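BH2414 protein (Bacillus halodurans, PDB 3ON1) is of unknown function but belongs to the ribosomal L7Ae/L30e/S12e/Gadd45 family, so it may bind RNA as many of its relatives do. Local coordinates at residues T36-S41 and K50-K55; I84-A89 and R93-L98. All coordinates share one frame; numbering follows the deposited sequence. Where two conformers were deposited one is given.

Followed from the N terminus, the chain passes helix 5-15, strand 19-21 and helix 23-31 before strand 37-41. There contact 1 closes a short loop, folding helix 46-59 back onto the strand it has just left. Strand 63-66, helix 69-75 and strand 83-86 come next. Contact 2 then closes a tighter turn between 84-89 and the last helix, 89-100. The two loops lie in series, with centres about 12 Å apart. Strands 37-41 and 83-86 are antiparallel neighbours and join them directly: Ile39 N lies 2.8 Å from Ile84 O, a probable hydrogen bond. Contact 1 sets helix 46-59 on one face of the sheet, beside helix 23-31; contact 2 sets the last helix on the other.

Contact 1 of 2, residues T36-S41 and K50-K55; sequences TLVILS and KKLLDK
Leu52 lays its CB and CG against the two methyls of Leu40, covering the end of that side chain with the start of its own. The closest approach is Leu40 CD2 to Leu52 CG, 3.7 Å, while Leu40 CD1 stands 3.9 Å from Leu52 CB, so both prongs of the strand leucine rest on the same helix residue. The two leucines meet at a slant. The touch on Val38 is lighter. Leu52 CD1 extends along the strand to Val38 and touches CG1 at 4.0 Å; the two side chains cross at about a right angle. Val38 holds CG1 opposite the backbone N (chi1 172°), which carries this methyl toward the helix. Leu52 was modelled in two conformers, so its contacts are described for one of them. No hydrogen bond crosses the interface: a single leucine of the helix bridges two strand residues, Val38 and Leu40, which have one residue between them in sequence; all three are buried and meet by van der Waals contact.

The pairing belongs to the beta-alpha-beta unit formed by strand 37-41, helix 46-59 and strand 63-66, within the alpha-beta-alpha sandwich of the L7Ae-like fold. Val63 of the parallel neighbouring strand meets Leu40 and Leu53, and Val26 of helix 23-31 meets Val38. Lys51 ties helix 46-59 to helix 23-31 by a salt bridge to Glu24. On the other face of strand 37-41, Leu37 packs on Leu95 of helix 89-100 and Ile39 on Leu72 of helix 69-75.

Contact 2 of 2, residues I84-A89 and R93-L98; sequences IGVKDA and RKLAAL
Ala89 O accepts the backbone N-H of Arg93 at 2.9 Å, with an N-H...O angle of 161°, an i to i+4 bond in the first turn of helix 89-100, which starts just after strand 83-86 has turned through Lys87 and Asp88. Arg93 also folds its side chain back over this carbonyl. Its CB and CG each lie 3.6 Å from Ala89 O, and the bend at chi3 (-56°) brings the guanidinium round so that the oxygen sits over one face, toward the rim, with NH1 4.1 Å from Ala89 CB. This is contact over a face and no hydrogen bond; since Arg93 has two modelled conformers, it describes only one of them.

Deeper in, Val86 CG2 meets Leu95 CD1 at 3.9 Å, the two side chains slanting across each other. This single methyl pair joins the end of the strand to the second turn of the helix.

Asp88 is the N-cap: its OD2 accepts from Phe91 N, a place where the helix end would probably favour a negative charge. Around the contact, Leu95 also packs on Leu9 of helix 5-15, Val86 on Leu19 of strand 19-21, and Ala89 on Thr36 just before strand 37-41.

Contact 1 of 2, residues T36-S41 and K50-K55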
ATOM      1  N   THR A  36       5.618   2.153   6.352  1.00 16.26           N
ATOM      2  CA  THR A  36       6.894   2.277   5.635  1.00 15.62           C
ATOM      3  C   THR A  36       6.793   2.087   4.117  1.00 15.24           C
ATOM      4  O   THR A  36       7.796   2.185   3.403  1.00 15.48           O
ATOM      5  CB  THR A  36       7.992   1.366   6.230  1.00 15.37           C
ATOM      6  OG1 THR A  36       7.435   0.092   6.597  1.00 15.34           O
ATOM      7  CG2 THR A  36       8.617   2.029   7.445  1.00 16.61           C
ATOM      8  N   LEU A  37       5.584   1.807   3.634  1.00 14.54           N
ATOM      9  CA  LEU A  37       5.309   1.744   2.197  1.00 13.78           C
ATOM     10  C   LEU A  37       3.827   1.961   1.983  1.00 13.64           C
ATOM     11  O   LEU A  37       3.002   1.417   2.722  1.00 13.45           O
ATOM     12  CB  LEU A  37       5.723   0.391   1.591  1.00 13.98           C
ATOM     13  CG  LEU A  37       5.283   0.060   0.152  1.00 13.57           C
ATOM     14  CD1 LEU A  37       5.989   0.931  -0.888  1.00 15.26           C
ATOM     15  CD2 LEU A  37       5.527  -1.399  -0.166  1.00 14.53           C
ATOM     16  N   VAL A  38       3.494   2.753   0.971  1.00 13.66           N
ATOM     17  CA  VAL A  38       2.105   2.901   0.548  1.00 13.58           C
ATOM     18  C   VAL A  38       1.955   2.341  -0.859  1.00 13.82           C
ATOM     19  O   VAL A  38       2.748   2.637  -1.747  1.00 13.93           O
ATOM     20  CB  VAL A  38       1.638   4.373   0.628  1.00 13.62           C
ATOM     21  CG1 VAL A  38       0.256   4.544   0.000  1.00 14.31           C
ATOM     22  CG2 VAL A  38       1.619   4.829   2.087  1.00 14.38           C
ATOM     23  N   ILE A  39       0.950   1.491  -1.029  1.00 13.82           N
ATOM     24  CA  ILE A  39       0.584   0.960  -2.335  1.00 14.20           C
ATOM     25  C   ILE A  39      -0.744   1.570  -2.747  1.00 14.33           C
ATOM     26  O   ILE A  39      -1.729   1.479  -2.014  1.00 14.47           O
ATOM     27  CB  ILE A  39       0.513  -0.580  -2.320  1.00 14.41           C
ATOM     28  CG1 ILE A  39       1.915  -1.165  -2.103  1.00 14.79           C
ATOM     29  CG2 ILE A  39      -0.102  -1.107  -3.623  1.00 14.93           C
ATOM     30  CD1 ILE A  39       1.932  -2.643  -1.718  1.00 16.53           C
ATOM     31  N   LEU A  40      -0.752   2.210  -3.912  1.00 14.16           N
ATOM     32  CA  LEU A  40      -1.955   2.839  -4.442  1.00 14.30           C
ATOM     33  C   LEU A  40      -2.414   2.088  -5.670  1.00 14.10           C
ATOM     34  O   LEU A  40      -1.612   1.786  -6.544  1.00 14.10           O
ATOM     35  CB  LEU A  40      -1.666   4.280  -4.857  1.00 14.95           C
ATOM     36  CG  LEU A  40      -1.462   5.381  -3.830  1.00 16.38           C
ATOM     37  CD1 LEU A  40      -1.018   6.633  -4.557  1.00 17.38           C
ATOM     38  CD2 LEU A  40      -2.754   5.628  -3.080  1.00 19.07           C
ATOM     39  N   SER A  41      -3.708   1.798  -5.745  1.00 14.02           N
ATOM     40  CA  SER A  41      -4.278   1.231  -6.959  1.00 14.48           C
ATOM     41  C   SER A  41      -4.110   2.198  -8.125  1.00 14.80           C
ATOM     42  O   SER A  41      -4.276   3.411  -7.952  1.00 14.77           O
ATOM     43  CB  SER A  41      -5.765   0.946  -6.762  1.00 14.53           C
ATOM     44  OG  SER A  41      -6.340   0.515  -7.983  1.00 15.42           O
ATOM     45  N   LYS A  50      -2.626  12.255  -5.658  0.50 15.91           N
ATOM     46  CA  LYS A  50      -1.931  13.485  -5.290  0.50 16.34           C
ATOM     47  C   LYS A  50      -1.691  13.560  -3.787  0.50 16.48           C
ATOM     48  O   LYS A  50      -0.569  13.804  -3.349  0.50 16.72           O
ATOM     49  CB  LYS A  50      -2.725  14.708  -5.745  0.50 16.39           C
ATOM     50  CG  LYS A  50      -2.618  15.000  -7.221  0.50 17.12           C
ATOM     51  CD  LYS A  50      -3.153  16.388  -7.527  0.50 18.57           C
ATOM     52  CE  LYS A  50      -4.656  16.382  -7.740  0.50 19.77           C
ATOM     53  NZ  LYS A  50      -4.990  16.105  -9.162  0.50 20.35           N
ATOM     54  N   LYS A  51      -2.751  13.337  -3.011  1.00 16.58           N
ATOM     55  CA  LYS A  51      -2.680  13.443  -1.548  1.00 17.20           C
ATOM     56  C   LYS A  51      -1.624  12.509  -0.964  1.00 16.78           C
ATOM     57  O   LYS A  51      -0.773  12.938  -0.180  1.00 16.86           O
ATOM     58  CB  LYS A  51      -4.045  13.187  -0.900  1.00 17.71           C
ATOM     59  CG  LYS A  51      -4.065  13.412   0.610  1.00 21.46           C
ATOM     60  CD  LYS A  51      -5.481  13.365   1.150  1.00 26.54           C
ATOM     61  CE  LYS A  51      -5.493  13.142   2.660  1.00 28.91           C
ATOM     62  NZ  LYS A  51      -6.878  12.926   3.208  1.00 30.93           N
ATOM     63  N   LEU A  52      -1.688  11.234  -1.345  0.50 16.43           N
ATOM     64  CA  LEU A  52      -0.729  10.246  -0.853  0.50 16.22           C
ATOM     65  C   LEU A  52       0.689  10.567  -1.308  0.50 16.35           C
ATOM     66  O   LEU A  52       1.619  10.518  -0.506  0.50 16.46           O
ATOM     67  CB  LEU A  52      -1.119   8.826  -1.274  0.50 15.87           C
ATOM     68  CG  LEU A  52      -2.035   8.053  -0.319  0.50 15.54           C
ATOM     69  CD1 LEU A  52      -1.427   7.952   1.083  0.50 14.06           C
ATOM     70  CD2 LEU A  52      -3.418   8.680  -0.261  0.50 15.87           C
ATOM     71  N   LEU A  53       0.847  10.914  -2.584  1.00 16.61           N
ATOM     72  CA  LEU A  53       2.170  11.213  -3.139  1.00 16.96           C
ATOM     73  C   LEU A  53       2.792  12.458  -2.504  1.00 18.04           C
ATOM     74  O   LEU A  53       3.992  12.480  -2.247  1.00 18.09           O
ATOM     75  CB  LEU A  53       2.144  11.285  -4.671  1.00 16.56           C
ATOM     76  CG  LEU A  53       2.031   9.917  -5.355  1.00 15.67           C
ATOM     77  CD1 LEU A  53       1.514  10.069  -6.787  1.00 15.41           C
ATOM     78  CD2 LEU A  53       3.359   9.151  -5.324  1.00 16.28           C
ATOM     79  N   ASP A  54       1.969  13.471  -2.236  1.00 19.42           N
ATOM     80  CA  ASP A  54       2.406  14.663  -1.498  1.00 20.99           C
ATOM     81  C   ASP A  54       2.829  14.320  -0.073  1.00 21.66           C
ATOM     82  O   ASP A  54       3.941  14.658   0.344  1.00 21.73           O
ATOM     83  CB  ASP A  54       1.295  15.722  -1.450  1.00 21.49           C
ATOM     84  CG  ASP A  54       1.284  16.626  -2.668  1.00 23.23           C
ATOM     85  OD1 ASP A  54       2.319  16.725  -3.360  1.00 25.68           O
ATOM     86  OD2 ASP A  54       0.236  17.261  -2.922  1.00 25.46           O
ATOM     87  N   LYS A  55       1.941  13.648   0.664  1.00 22.42           N
ATOM     88  CA  LYS A  55       2.171  13.320   2.077  1.00 23.30           C
ATOM     89  C   LYS A  55       3.372  12.401   2.255  1.00 23.35           C
ATOM     90  O   LYS A  55       4.251  12.676   3.072  1.00 23.35           O
ATOM     91  CB  LYS A  55       0.924  12.679   2.711  1.00 23.86           C
ATOM     92  CG  LYS A  55      -0.286  13.600   2.840  1.00 25.90           C
ATOM     93  CD  LYS A  55      -0.228  14.483   4.083  1.00 28.96           C
ATOM     94  CE  LYS A  55      -1.380  15.476   4.090  1.00 30.68           C
ATOM     95  NZ  LYS A  55      -1.313  16.400   5.253  1.00 32.62           N
TER

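Contact 2 of 2, residues I84-A89 and R93-L98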
ATOM      1  N   ILE A  84      -3.361   1.125   0.403  1.00 13.65           N
ATOM      2  CA  ILE A  84      -2.826   0.185   1.377  1.00 13.30           C
ATOM      3  C   ILE A  84      -1.553   0.750   1.988  1.00 13.04           C
ATOM      4  O   ILE A  84      -0.661   1.210   1.272  1.00 13.51           O
ATOM      5  CB  ILE A  84      -2.531  -1.195   0.738  1.00 13.68           C
ATOM      6  CG1 ILE A  84      -3.826  -1.803   0.190  1.00 14.22           C
ATOM      7  CG2 ILE A  84      -1.837  -2.133   1.747  1.00 13.84           C
ATOM      8  CD1 ILE A  84      -3.636  -3.083  -0.617  1.00 16.47           C
ATOM      9  N   GLY A  85      -1.484   0.714   3.313  1.00 12.67           N
ATOM     10  CA  GLY A  85      -0.261   1.067   4.037  1.00 12.54           C
ATOM     11  C   GLY A  85       0.351  -0.155   4.697  1.00 12.57           C
ATOM     12  O   GLY A  85      -0.347  -0.933   5.355  1.00 13.23           O
ATOM     13  N   VAL A  86       1.657  -0.329   4.522  1.00 12.52           N
ATOM     14  CA  VAL A  86       2.360  -1.488   5.069  1.00 12.78           C
ATOM     15  C   VAL A  86       3.073  -1.113   6.374  1.00 13.30           C
ATOM     16  O   VAL A  86       3.889  -0.180   6.404  1.00 13.79           O
ATOM     17  CB  VAL A  86       3.343  -2.080   4.027  1.00 12.21           C
ATOM     18  CG1 VAL A  86       3.990  -3.363   4.554  1.00 12.53           C
ATOM     19  CG2 VAL A  86       2.620  -2.349   2.720  1.00 12.49           C
ATOM     20  N   LYS A  87       2.766  -1.851   7.438  1.00 13.88           N
ATOM     21  CA  LYS A  87       3.204  -1.507   8.797  1.00 14.59           C
ATOM     22  C   LYS A  87       4.488  -2.196   9.223  1.00 14.59           C
ATOM     23  O   LYS A  87       5.025  -1.911  10.304  1.00 15.67           O
ATOM     24  CB  LYS A  87       2.109  -1.828   9.819  1.00 14.96           C
ATOM     25  CG  LYS A  87       0.799  -1.087   9.598  1.00 17.20           C
ATOM     26  CD  LYS A  87      -0.095  -1.116  10.826  1.00 21.45           C
ATOM     27  CE  LYS A  87      -0.498  -2.522  11.201  1.00 23.31           C
ATOM     28  NZ  LYS A  87      -1.603  -2.510  12.198  1.00 25.99           N
ATOM     29  N   ASP A  88       4.967  -3.114   8.393  1.00 14.22           N
ATOM     30  CA  ASP A  88       6.170  -3.866   8.705  1.00 14.23           C
ATOM     31  C   ASP A  88       7.262  -3.507   7.712  1.00 14.33           C
ATOM     32  O   ASP A  88       7.087  -3.688   6.497  1.00 14.25           O
ATOM     33  CB  ASP A  88       5.884  -5.372   8.668  1.00 14.24           C
ATOM     34  CG  ASP A  88       7.110  -6.202   9.016  1.00 14.96           C
ATOM     35  OD1 ASP A  88       7.369  -6.427  10.219  1.00 17.82           O
ATOM     36  OD2 ASP A  88       7.820  -6.630   8.083  1.00 14.93           O
ATOM     37  N   ALA A  89       8.384  -3.005   8.229  1.00 14.65           N
ATOM     38  CA  ALA A  89       9.494  -2.551   7.387  1.00 14.63           C
ATOM     39  C   ALA A  89      10.064  -3.632   6.467  1.00 14.72           C
ATOM     40  O   ALA A  89      10.448  -3.342   5.334  1.00 14.76           O
ATOM     41  CB  ALA A  89      10.612  -1.919   8.239  1.00 15.31           C
ATOM     42  N   ARG A  93      10.072  -3.295   2.412  0.50 14.57           N
ATOM     43  CA  ARG A  93      11.282  -3.397   1.594  0.50 15.06           C
ATOM     44  C   ARG A  93      11.073  -4.393   0.462  0.50 15.02           C
ATOM     45  O   ARG A  93      11.286  -4.070  -0.709  0.50 15.04           O
ATOM     46  CB  ARG A  93      12.493  -3.802   2.444  0.50 15.33           C
ATOM     47  CG  ARG A  93      13.170  -2.643   3.158  0.50 16.40           C
ATOM     48  CD  ARG A  93      14.563  -3.012   3.661  0.50 17.54           C
ATOM     49  NE  ARG A  93      14.527  -4.173   4.540  0.50 18.27           N
ATOM     50  CZ  ARG A  93      14.314  -4.110   5.848  0.50 18.29           C
ATOM     51  NH1 ARG A  93      14.128  -2.934   6.434  0.50 18.02           N
ATOM     52  NH2 ARG A  93      14.292  -5.218   6.570  0.50 19.13           N
ATOM     53  N   LYS A  94      10.612  -5.590   0.821  1.00 15.07           N
ATOM     54  CA  LYS A  94      10.451  -6.676  -0.137  1.00 15.26           C
ATOM     55  C   LYS A  94       9.370  -6.386  -1.186  1.00 15.08           C
ATOM     56  O   LYS A  94       9.574  -6.639  -2.379  1.00 15.07           O
ATOM     57  CB  LYS A  94      10.186  -7.997   0.593  1.00 15.61           C
ATOM     58  CG  LYS A  94      10.220  -9.238  -0.303  1.00 17.84           C
ATOM     59  CD  LYS A  94      11.576  -9.420  -0.944  1.00 21.32           C
ATOM     60  CE  LYS A  94      11.816 -10.866  -1.325  1.00 24.27           C
ATOM     61  NZ  LYS A  94      13.219 -11.033  -1.751  1.00 26.84           N
ATOM     62  N   LEU A  95       8.232  -5.848  -0.745  1.00 14.76           N
ATOM     63  CA  LEU A  95       7.168  -5.481  -1.679  1.00 14.69           C
ATOM     64  C   LEU A  95       7.662  -4.438  -2.680  1.00 15.10           C
ATOM     65  O   LEU A  95       7.401  -4.555  -3.874  1.00 15.21           O
ATOM     66  CB  LEU A  95       5.928  -4.980  -0.935  1.00 14.23           C
ATOM     67  CG  LEU A  95       5.108  -6.051  -0.208  1.00 13.98           C
ATOM     68  CD1 LEU A  95       4.207  -5.407   0.834  1.00 14.46           C
ATOM     69  CD2 LEU A  95       4.305  -6.915  -1.180  1.00 14.87           C
ATOM     70  N   ALA A  96       8.394  -3.436  -2.195  1.00 15.64           N
ATOM     71  CA  ALA A  96       8.921  -2.387  -3.065  1.00 16.68           C
ATOM     72  C   ALA A  96       9.895  -2.969  -4.088  1.00 17.24           C
ATOM     73  O   ALA A  96       9.830  -2.633  -5.269  1.00 17.97           O
ATOM     74  CB  ALA A  96       9.586  -1.281  -2.246  1.00 16.81           C
ATOM     75  N   ALA A  97      10.779  -3.859  -3.636  1.00 17.72           N
ATOM     76  CA  ALA A  97      11.745  -4.511  -4.523  1.00 18.11           C
ATOM     77  C   ALA A  97      11.050  -5.320  -5.615  1.00 18.44           C
ATOM     78  O   ALA A  97      11.457  -5.281  -6.776  1.00 18.44           O
ATOM     79  CB  ALA A  97      12.692  -5.394  -3.725  1.00 18.52           C
ATOM     80  N   LEU A  98       9.985  -6.029  -5.241  1.00 18.38           N
ATOM     81  CA  LEU A  98       9.239  -6.852  -6.188  1.00 18.57           C
ATOM     82  C   LEU A  98       8.522  -5.994  -7.225  1.00 18.71           C
ATOM     83  O   LEU A  98       8.563  -6.286  -8.425  1.00 18.63           O
ATOM     84  CB  LEU A  98       8.249  -7.755  -5.449  1.00 18.38           C
ATOM     85  CG  LEU A  98       8.846  -8.945  -4.690  1.00 19.01           C
ATOM     86  CD1 LEU A  98       7.801  -9.548  -3.770  1.00 18.86           C
ATOM     87  CD2 LEU A  98       9.390  -9.991  -5.654  1.00 19.76           C
TER